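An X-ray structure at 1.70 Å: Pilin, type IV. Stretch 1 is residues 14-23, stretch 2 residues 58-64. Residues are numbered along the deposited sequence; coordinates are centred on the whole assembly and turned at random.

Stretch 1 (14-23) VATAVEAERD
Stretch 2, residues 58-64: GVNFTVT

The most unusual feature of this contact is a forked hydrogen bond from one guanidinium to one backbone carbonyl: Arg22 NH1 and Arg22 NH2 each lie 2.8 Å from Val59 O, with N-H...O angles of 144° and 143°. The near-equal lengths and angles mean that the oxygen sits between the two terminal nitrogens, close to the guanidinium plane, where both N-H groups can converge on its lone pairs. The guanidinium is held from within its own stretch as well. Arg22 NE donates to Glu19 OE2 at 2.8 Å (165°) and Arg22 NH2 to Glu19 OE1 at 2.9 Å (162°), a two-point salt bridge that fixes the plane offered to the carbonyl.

The backbone supporting this arrangement is a helix running against a strand. Val14 to Glu19 are helical, with phi/psi mostly near -63/-42, and the helix begins earlier in the chain; its hydrogen bonds include Val18 N to Val14 O (2.9 Å) and Glu19 N to Ala15 O (3.0 Å). Ala20 has phi/psi of -69/-18 and Glu21 of -91/-2, and Arg22 (-60/136) turns to an extended conformation. Phe61 to Thr64 form a strand that continues later in the chain, preceded by Gly58 at 73/9, a positive phi that favours glycine, then Val59 (-121/-42) and Asn60 (-102/172). The helix and strand axes approach to 9.1 Å, and their N-to-C directions differ by 147°, closer to antiparallel than to perpendicular. The register follows: Ala15 CA lies 6.5 Å from Val63 CA, while at the other end Arg22 CA is 9.4 Å from Val59 CA, a wider gap bridged by the long arginine side chain (chi1 to chi3 t, t, m; chi4 -81°).

Between these ends, Phe61 contributes the largest covered area, 95 Å² of residue surface. Its CA-to-CB bond points toward the helix, and chi1 of 55° (p) with chi2 of 89° sets the ring so that Val18, in rotamer t, covers one face. Val18 CG1 is 3.6 Å from the Phe61 ring centroid and only 7° off the ring normal, the geometry of a CH-pi contact. Ala15 CB meets Phe61 CE1 at 3.7 Å, an apolar contact, and the ring also reaches the helix backbone, with Ala15 O 3.4 Å from Phe61 CZ. Near the ring plane, Glu19 OE1 lies 3.7 Å from Phe61 CE2, placing carboxylate oxygen beside the electropositive ring edge. Glu19 reaches this position with chi1 179° (t), chi2 60° (p) and chi3 45°.

Farther along the strand the contact is purely apolar. Val63 (t) also points toward the helix, and its CG1 packs 3.7 Å from Val14 CG1, with Val14 likewise in t; Val63 CG2 lies 4.0 Å from Ala15 CB. Strand alternation explains the pattern: Phe61 and Val63 both point toward the helix, whereas the intervening Thr62 points away. The two stretches together bury 354 Å².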

# COMPACT_ATOMS: atom_id res chain seq x y z
N VAL A 14 -5.25 0.30 -2.65
CA VAL A 14 -4.10 1.21 -2.71
C VAL A 14 -2.99 0.56 -3.50
O VAL A 14 -2.34 1.19 -4.35
CB VAL A 14 -3.62 1.63 -1.32
CG1 VAL A 14 -2.25 2.32 -1.39
CG2 VAL A 14 -4.61 2.57 -0.66
N ALA A 15 -2.73 -0.70 -3.22
CA ALA A 15 -1.68 -1.42 -3.97
C ALA A 15 -1.94 -1.48 -5.49
O ALA A 15 -1.06 -1.19 -6.28
CB ALA A 15 -1.48 -2.83 -3.39
N THR A 16 -3.19 -1.77 -5.88
CA THR A 16 -3.61 -1.66 -7.28
C THR A 16 -3.34 -0.29 -7.90
O THR A 16 -2.79 -0.19 -9.03
CB THR A 16 -5.10 -2.04 -7.43
OG1 THR A 16 -5.23 -3.40 -7.05
CG2 THR A 16 -5.53 -1.92 -8.93
N ALA A 17 -3.68 0.77 -7.15
CA ALA A 17 -3.48 2.13 -7.60
C ALA A 17 -2.00 2.52 -7.73
O ALA A 17 -1.63 3.27 -8.63
CB ALA A 17 -4.23 3.10 -6.68
N VAL A 18 -1.15 2.03 -6.83
CA VAL A 18 0.28 2.31 -6.92
C VAL A 18 0.84 1.59 -8.14
O VAL A 18 1.63 2.17 -8.88
CB VAL A 18 1.03 1.78 -5.64
CG1 VAL A 18 2.56 1.87 -5.84
CG2 VAL A 18 0.58 2.47 -4.36
N GLU A 19 0.41 0.34 -8.37
CA GLU A 19 0.94 -0.46 -9.46
C GLU A 19 0.58 0.23 -10.79
O GLU A 19 1.37 0.22 -11.74
CB GLU A 19 0.43 -1.89 -9.37
CG GLU A 19 0.91 -2.81 -10.48
CD GLU A 19 2.42 -2.94 -10.53
OE1 GLU A 19 3.07 -3.10 -9.47
OE2 GLU A 19 2.94 -2.87 -11.65
N ALA A 20 -0.60 0.86 -10.80
CA ALA A 20 -1.12 1.57 -11.97
C ALA A 20 -0.30 2.83 -12.28
O ALA A 20 -0.34 3.34 -13.42
CB ALA A 20 -2.59 1.89 -11.76
N GLU A 21 0.48 3.32 -11.32
CA GLU A 21 1.37 4.48 -11.50
C GLU A 21 2.79 4.09 -11.98
O GLU A 21 3.63 4.97 -12.19
CB GLU A 21 1.48 5.30 -10.23
CG GLU A 21 0.15 5.90 -9.82
CD GLU A 21 -0.38 6.82 -10.89
OE1 GLU A 21 0.40 7.70 -11.39
OE2 GLU A 21 -1.57 6.67 -11.25
N ARG A 22 3.06 2.79 -12.12
CA ARG A 22 4.37 2.36 -12.59
C ARG A 22 4.61 2.94 -14.00
O ARG A 22 3.70 2.88 -14.80
CB ARG A 22 4.44 0.84 -12.62
CG ARG A 22 5.86 0.30 -12.75
CD ARG A 22 5.87 -1.23 -12.77
NE ARG A 22 5.51 -1.87 -11.48
CZ ARG A 22 6.35 -2.04 -10.45
NH1 ARG A 22 7.62 -1.59 -10.53
NH2 ARG A 22 5.92 -2.65 -9.34
N ASP A 23 5.81 3.46 -14.25
CA ASP A 23 6.15 4.06 -15.55
C ASP A 23 5.98 3.01 -16.63
O ASP A 23 6.46 1.89 -16.48
CB ASP A 23 7.57 4.60 -15.52
CG ASP A 23 7.91 5.41 -16.75
OD1 ASP A 23 7.63 6.63 -16.74
OD2 ASP A 23 8.40 4.81 -17.72
N GLY A 58 13.90 -2.13 -5.34
CA GLY A 58 13.71 -1.07 -6.32
C GLY A 58 12.63 -1.37 -7.35
O GLY A 58 12.46 -0.63 -8.32
N VAL A 59 11.87 -2.46 -7.13
CA VAL A 59 10.79 -2.80 -8.06
C VAL A 59 9.42 -2.85 -7.36
O VAL A 59 8.39 -2.45 -7.95
CB VAL A 59 11.08 -4.17 -8.74
CG1 VAL A 59 9.88 -4.68 -9.53
CG2 VAL A 59 12.29 -4.00 -9.67
N ASN A 60 9.41 -3.42 -6.17
CA ASN A 60 8.18 -3.67 -5.41
C ASN A 60 7.96 -2.67 -4.32
O ASN A 60 8.86 -1.84 -4.02
CB ASN A 60 8.26 -5.12 -4.87
CG ASN A 60 8.00 -6.13 -5.94
OD1 ASN A 60 6.89 -6.20 -6.48
ND2 ASN A 60 9.03 -6.95 -6.30
N PHE A 61 6.78 -2.74 -3.70
CA PHE A 61 6.42 -1.76 -2.66
C PHE A 61 5.61 -2.47 -1.58
O PHE A 61 5.09 -3.58 -1.78
CB PHE A 61 5.60 -0.59 -3.26
CG PHE A 61 4.37 -1.05 -4.02
CD1 PHE A 61 3.16 -1.20 -3.32
CD2 PHE A 61 4.40 -1.35 -5.38
CE1 PHE A 61 2.01 -1.67 -3.97
CE2 PHE A 61 3.27 -1.82 -6.03
CZ PHE A 61 2.07 -1.98 -5.33
N THR A 62 5.46 -1.81 -0.47
CA THR A 62 4.64 -2.34 0.65
C THR A 62 3.66 -1.25 1.07
O THR A 62 4.03 -0.09 1.29
CB THR A 62 5.51 -2.73 1.87
OG1 THR A 62 6.43 -3.77 1.48
CG2 THR A 62 4.63 -3.29 3.04
N VAL A 63 2.39 -1.64 1.23
CA VAL A 63 1.36 -0.73 1.72
C VAL A 63 1.04 -1.15 3.12
O VAL A 63 0.77 -2.35 3.36
CB VAL A 63 0.05 -0.89 0.86
CG1 VAL A 63 -1.00 0.13 1.33
CG2 VAL A 63 0.37 -0.68 -0.61
N THR A 64 1.08 -0.21 4.06
CA THR A 64 0.83 -0.54 5.46
C THR A 64 -0.19 0.37 6.11
O THR A 64 -0.06 1.58 6.05
CB THR A 64 2.13 -0.44 6.27
OG1 THR A 64 3.12 -1.30 5.69
CG2 THR A 64 1.82 -0.90 7.73